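PDB 1POI: glutaconate CoA-transferase subunit A from Acidaminococcus fermentans, which catalyses transfer of coenzyme A from acetyl-CoA to glutaconate or (R)-2-hydroxyglutarate in glutamate fermentation, as the A subunit of an A4B4 heterooctamer. Local coordinates for residues G24-D28 with Y73-S77; G48-A52 with I105-W109. The contacts are given in a common frame with arbitrary orientation. Numbering follows the deposited sequence.

Contact 1. Residues G24-D28 with Y73-S77; sequences GFTTD and YTANS
In the loop after strand 19-22, Phe-25 to Asp-28 form a type II' beta turn, closed by Asp-28 N to Phe-25 O (2.6 Å) and Phe-25 N to Asp-28 O (2.8 Å), with Thr-26 at phi/psi 35/-102° and Thr-27 at -98/18°. Segment 73-77 begins in the short, weakly bonded strand 73-74 and bends in an inverse gamma turn centred on Asn-76; the CA atoms of Thr-26 and Asn-76 are closest, 5.9 Å apart. Van der Waals contacts place Thr-26 (p) CB 3.3 Å from Ser-77 OG, Thr-26 CG2 at the Tyr-73 ring edge (3.5 Å to CE1) and Thr-27 (p) CG2 3.7 Å from Ser-77 O. Tyr-73 (t) and Ser-77 (m) share a hydrogen bond, OH to OG 2.8 Å. Waters bridge the segments: one donates to Thr-26 O (2.8 Å) and Asn-76 OD1 (2.6 Å), another joins Thr-27 OG1 (2.6 Å) to Ser-77 O (2.4 Å). The turn thus packs on a strand end and its loop, beyond the C-terminal strand ends of an open alpha/beta fold.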
loop_
_atom_site.group_PDB
_atom_site.type_symbol
_atom_site.label_atom_id
_atom_site.label_comp_id
_atom_site.label_asym_id
_atom_site.label_seq_id
_atom_site.Cartn_x
_atom_site.Cartn_y
_atom_site.Cartn_z
ATOM N N GLY A 24 19.392 -16.366 5.873
ATOM C CA GLY A 24 19.968 -15.073 6.207
ATOM C C GLY A 24 21.362 -14.836 5.681
ATOM O O GLY A 24 22.013 -15.763 5.228
ATOM N N PHE A 25 21.819 -13.587 5.757
ATOM C CA PHE A 25 23.137 -13.173 5.276
ATOM C C PHE A 25 23.818 -12.433 6.418
ATOM O O PHE A 25 23.322 -11.404 6.849
ATOM C CB PHE A 25 22.972 -12.225 4.086
ATOM C CG PHE A 25 24.216 -12.048 3.249
ATOM C CD1 PHE A 25 25.266 -11.254 3.689
ATOM C CD2 PHE A 25 24.321 -12.657 2.008
ATOM C CE1 PHE A 25 26.406 -11.072 2.903
ATOM C CE2 PHE A 25 25.448 -12.482 1.218
ATOM C CZ PHE A 25 26.492 -11.688 1.671
ATOM N N THR A 26 24.965 -12.953 6.865
ATOM C CA THR A 26 25.776 -12.413 7.972
ATOM C C THR A 26 25.017 -11.762 9.145
ATOM O O THR A 26 24.520 -12.482 10.024
ATOM C CB THR A 26 26.981 -11.573 7.469
ATOM O OG1 THR A 26 26.520 -10.455 6.712
ATOM C CG2 THR A 26 27.860 -12.417 6.575
ATOM N N THR A 27 24.957 -10.433 9.218
ATOM C CA THR A 27 24.201 -9.787 10.303
ATOM C C THR A 27 22.810 -9.378 9.833
ATOM O O THR A 27 22.164 -8.544 10.465
ATOM C CB THR A 27 24.879 -8.531 10.858
ATOM O OG1 THR A 27 24.962 -7.534 9.829
ATOM C CG2 THR A 27 26.258 -8.850 11.364
ATOM N N ASP A 28 22.347 -9.958 8.730
ATOM C CA ASP A 28 21.019 -9.642 8.198
ATOM C C ASP A 28 20.131 -10.897 8.133
ATOM O O ASP A 28 20.485 -11.880 7.486
ATOM C CB ASP A 28 21.140 -8.966 6.811
ATOM C CG ASP A 28 19.803 -8.384 6.295
ATOM O OD1 ASP A 28 18.717 -8.646 6.880
ATOM O OD2 ASP A 28 19.837 -7.641 5.286
ATOM N N TYR A 73 32.736 -17.960 3.644
ATOM C CA TYR A 73 32.963 -16.743 4.418
ATOM C C TYR A 73 32.276 -16.836 5.786
ATOM O O TYR A 73 31.087 -17.202 5.864
ATOM C CB TYR A 73 32.401 -15.546 3.619
ATOM C CG TYR A 73 32.372 -14.221 4.346
ATOM C CD1 TYR A 73 31.280 -13.865 5.143
ATOM C CD2 TYR A 73 33.452 -13.347 4.273
ATOM C CE1 TYR A 73 31.262 -12.675 5.866
ATOM C CE2 TYR A 73 33.453 -12.153 4.986
ATOM C CZ TYR A 73 32.354 -11.824 5.785
ATOM O OH TYR A 73 32.380 -10.656 6.521
ATOM N N THR A 74 33.008 -16.502 6.856
ATOM C CA THR A 74 32.437 -16.527 8.215
ATOM C C THR A 74 32.881 -15.334 9.071
ATOM O O THR A 74 33.984 -15.328 9.609
ATOM C CB THR A 74 32.797 -17.822 8.982
ATOM O OG1 THR A 74 32.806 -18.923 8.071
ATOM C CG2 THR A 74 31.762 -18.106 10.059
ATOM N N ALA A 75 31.984 -14.371 9.265
ATOM C CA ALA A 75 32.286 -13.167 10.039
ATOM C C ALA A 75 31.027 -12.433 10.399
ATOM O O ALA A 75 30.109 -12.359 9.605
ATOM C CB ALA A 75 33.158 -12.230 9.238
ATOM N N ASN A 76 30.972 -11.885 11.605
ATOM C CA ASN A 76 29.817 -11.102 11.996
ATOM C C ASN A 76 30.185 -9.722 11.402
ATOM O O ASN A 76 30.540 -8.784 12.120
ATOM C CB ASN A 76 29.691 -11.086 13.515
ATOM C CG ASN A 76 28.401 -11.728 13.998
ATOM O OD1 ASN A 76 27.442 -11.885 13.243
ATOM N ND2 ASN A 76 28.374 -12.118 15.255
ATOM N N SER A 77 30.184 -9.673 10.068
ATOM C CA SER A 77 30.551 -8.514 9.260
ATOM C C SER A 77 30.311 -7.160 9.910
ATOM O O SER A 77 29.181 -6.823 10.268
ATOM C CB SER A 77 29.825 -8.579 7.915
ATOM O OG SER A 77 29.805 -9.895 7.392
HETATM O O HOH W 1 24.953 -12.563 12.772
HETATM O O HOH W 2 26.918 -5.989 10.463
#

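Contact 2. Residues G48-A52 with I105-W109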
loop_
_atom_site.group_PDB
_atom_site.type_symbol
_atom_site.label_atom_id
_atom_site.label_comp_id
_atom_site.label_asym_id
_atom_site.label_seq_id
_atom_site.Cartn_x
_atom_site.Cartn_y
_atom_site.Cartn_z
ATOM N N GLY A 48 26.953 -28.827 6.966
ATOM C CA GLY A 48 26.204 -27.827 6.248
ATOM C C GLY A 48 27.085 -26.881 5.488
ATOM O O GLY A 48 28.318 -26.887 5.630
ATOM N N LEU A 49 26.462 -26.115 4.601
ATOM C CA LEU A 49 27.198 -25.101 3.862
ATOM C C LEU A 49 26.941 -23.825 4.667
ATOM O O LEU A 49 25.808 -23.553 5.103
ATOM C CB LEU A 49 26.671 -24.913 2.439
ATOM C CG LEU A 49 26.192 -26.015 1.485
ATOM C CD1 LEU A 49 26.401 -25.490 0.095
ATOM C CD2 LEU A 49 26.931 -27.313 1.653
ATOM N N GLY A 50 27.995 -23.063 4.913
ATOM C CA GLY A 50 27.833 -21.839 5.667
ATOM C C GLY A 50 27.130 -20.720 4.922
ATOM O O GLY A 50 26.164 -20.151 5.429
ATOM N N GLY A 51 27.545 -20.475 3.683
ATOM C CA GLY A 51 26.983 -19.380 2.913
ATOM C C GLY A 51 27.663 -18.168 3.506
ATOM O O GLY A 51 28.813 -18.279 3.938
ATOM N N ALA A 52 26.997 -17.019 3.521
ATOM C CA ALA A 52 27.574 -15.821 4.139
ATOM C C ALA A 52 27.203 -15.979 5.610
ATOM O O ALA A 52 26.164 -15.489 6.072
ATOM C CB ALA A 52 26.964 -14.581 3.566
ATOM N N ILE A 105 28.905 -21.623 -3.592
ATOM C CA ILE A 105 27.992 -22.024 -2.532
ATOM C C ILE A 105 26.545 -21.591 -2.808
ATOM O O ILE A 105 25.609 -22.369 -2.647
ATOM C CB ILE A 105 28.436 -21.458 -1.175
ATOM C CG1 ILE A 105 29.760 -22.093 -0.741
ATOM C CG2 ILE A 105 27.333 -21.691 -0.107
ATOM C CD1 ILE A 105 29.603 -23.381 0.017
ATOM N N TYR A 106 26.343 -20.331 -3.176
ATOM C CA TYR A 106 24.985 -19.870 -3.454
ATOM C C TYR A 106 24.461 -20.591 -4.695
ATOM O O TYR A 106 23.278 -20.890 -4.781
ATOM C CB TYR A 106 24.925 -18.333 -3.538
ATOM C CG TYR A 106 24.785 -17.714 -2.166
ATOM C CD1 TYR A 106 23.540 -17.620 -1.568
ATOM C CD2 TYR A 106 25.909 -17.372 -1.408
ATOM C CE1 TYR A 106 23.411 -17.224 -0.245
ATOM C CE2 TYR A 106 25.800 -16.967 -0.080
ATOM C CZ TYR A 106 24.549 -16.903 0.501
ATOM O OH TYR A 106 24.412 -16.579 1.839
ATOM N N MET A 107 25.348 -20.923 -5.628
ATOM C CA MET A 107 24.937 -21.689 -6.802
ATOM C C MET A 107 24.499 -23.098 -6.346
ATOM O O MET A 107 23.353 -23.498 -6.569
ATOM C CB MET A 107 26.074 -21.813 -7.833
ATOM C CG MET A 107 26.508 -20.498 -8.452
ATOM S SD MET A 107 25.651 -19.911 -9.936
ATOM C CE MET A 107 23.976 -20.485 -9.697
ATOM N N MET A 108 25.393 -23.818 -5.671
ATOM C CA MET A 108 25.112 -25.161 -5.172
ATOM C C MET A 108 23.719 -25.285 -4.588
ATOM O O MET A 108 22.973 -26.197 -4.920
ATOM C CB MET A 108 26.162 -25.579 -4.143
ATOM C CG MET A 108 27.545 -25.779 -4.765
ATOM S SD MET A 108 28.851 -26.142 -3.596
ATOM C CE MET A 108 28.084 -27.288 -2.556
ATOM N N TRP A 109 23.358 -24.349 -3.732
ATOM C CA TRP A 109 22.044 -24.361 -3.131
ATOM C C TRP A 109 21.021 -24.109 -4.230
ATOM O O TRP A 109 19.968 -24.743 -4.267
ATOM C CB TRP A 109 21.934 -23.263 -2.071
ATOM C CG TRP A 109 22.347 -23.640 -0.680
ATOM C CD1 TRP A 109 22.133 -24.834 -0.065
ATOM C CD2 TRP A 109 22.905 -22.768 0.323
ATOM N NE1 TRP A 109 22.498 -24.757 1.260
ATOM C CE2 TRP A 109 22.976 -23.499 1.523
ATOM C CE3 TRP A 109 23.339 -21.437 0.321
ATOM C CZ2 TRP A 109 23.464 -22.945 2.716
ATOM C CZ3 TRP A 109 23.825 -20.888 1.512
ATOM C CH2 TRP A 109 23.881 -21.642 2.687
#
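The 48-52 segment carries the end of strand 46-49 out of the parallel sheet and kinks through two glycines, Gly-50 near helical angles (phi/psi -72/-47°) and Gly-51 at positive phi (77/-149°). Opposite it, 105-109 is one turn and a little more of helix 102-114, with Trp-109 N hydrogen-bonded to Ile-105 O at 3.2 Å. The backbones come closest at Gly-51 and Ile-105, whose CA atoms are 6.1 Å apart. A side chain at Gly-51 would not fit: an ideal CB would lie 2.7 Å from Trp-109 CZ3 and 3.1 Å from Tyr-106 OH. Gly-51 CA instead packs 3.8 Å from both Ile-105 CG2 and Trp-109 CZ3.

Leu-49 carries most of the apolar contact from 48-52. Leu-49 CD1 meets Met-108 CE at 3.6 Å and Ile-105 CD1 at 3.8 Å, and makes a CH-pi contact over the face of the Trp-109 five-membered ring, 4.2 Å from its centroid. Leu-49 CB also touches Trp-109 CZ2 (3.8 Å). Beyond the segments, Ile-70 of strand 66-71 packs on both Leu-49 and Ile-105, and Ala-21 of strand 19-22 on Trp-109, so this face of the helix spans strand 46-49 and its two neighbours, 66-71 and 19-22.

One hydrogen bond joins the segments: Ala-52 N donates to Tyr-106 OH (3.1 Å, 165°), and that hydroxyl also hydrogen-bonds Gln-196 OE1. Apolar helix-on-sheet packing, as in Rossmann-like alpha/beta folds, thus ends at a single polar link, Ala-52 N to Tyr-106 OH, where the chain leaves the sheet.

How the contacts relate
Contacts 1 and 2 have centres 13 Å apart; their segments alternate along the chain, and the two contacts touch directly. Ala-52 is the main joint: its O lies 2.9 Å from Thr-26 N, a probable hydrogen bond, and its CB 3.5 Å from Phe-25 CZ. Phe-25 CD2 also packs 3.9 Å from Tyr-106 OH, while Gln-196 hydrogen-bonds both Gly-24 O and that hydroxyl. Ala-53, next along, pairs by backbone with Tyr-73 and Ala-75. Contact 2 seats the helix on the sheet, and contact 1 lies beyond it among the loops. Both pack on another chain of the assembly, and Met-107 of contact 2 also meets Leu-114 of a second copy of this subunit.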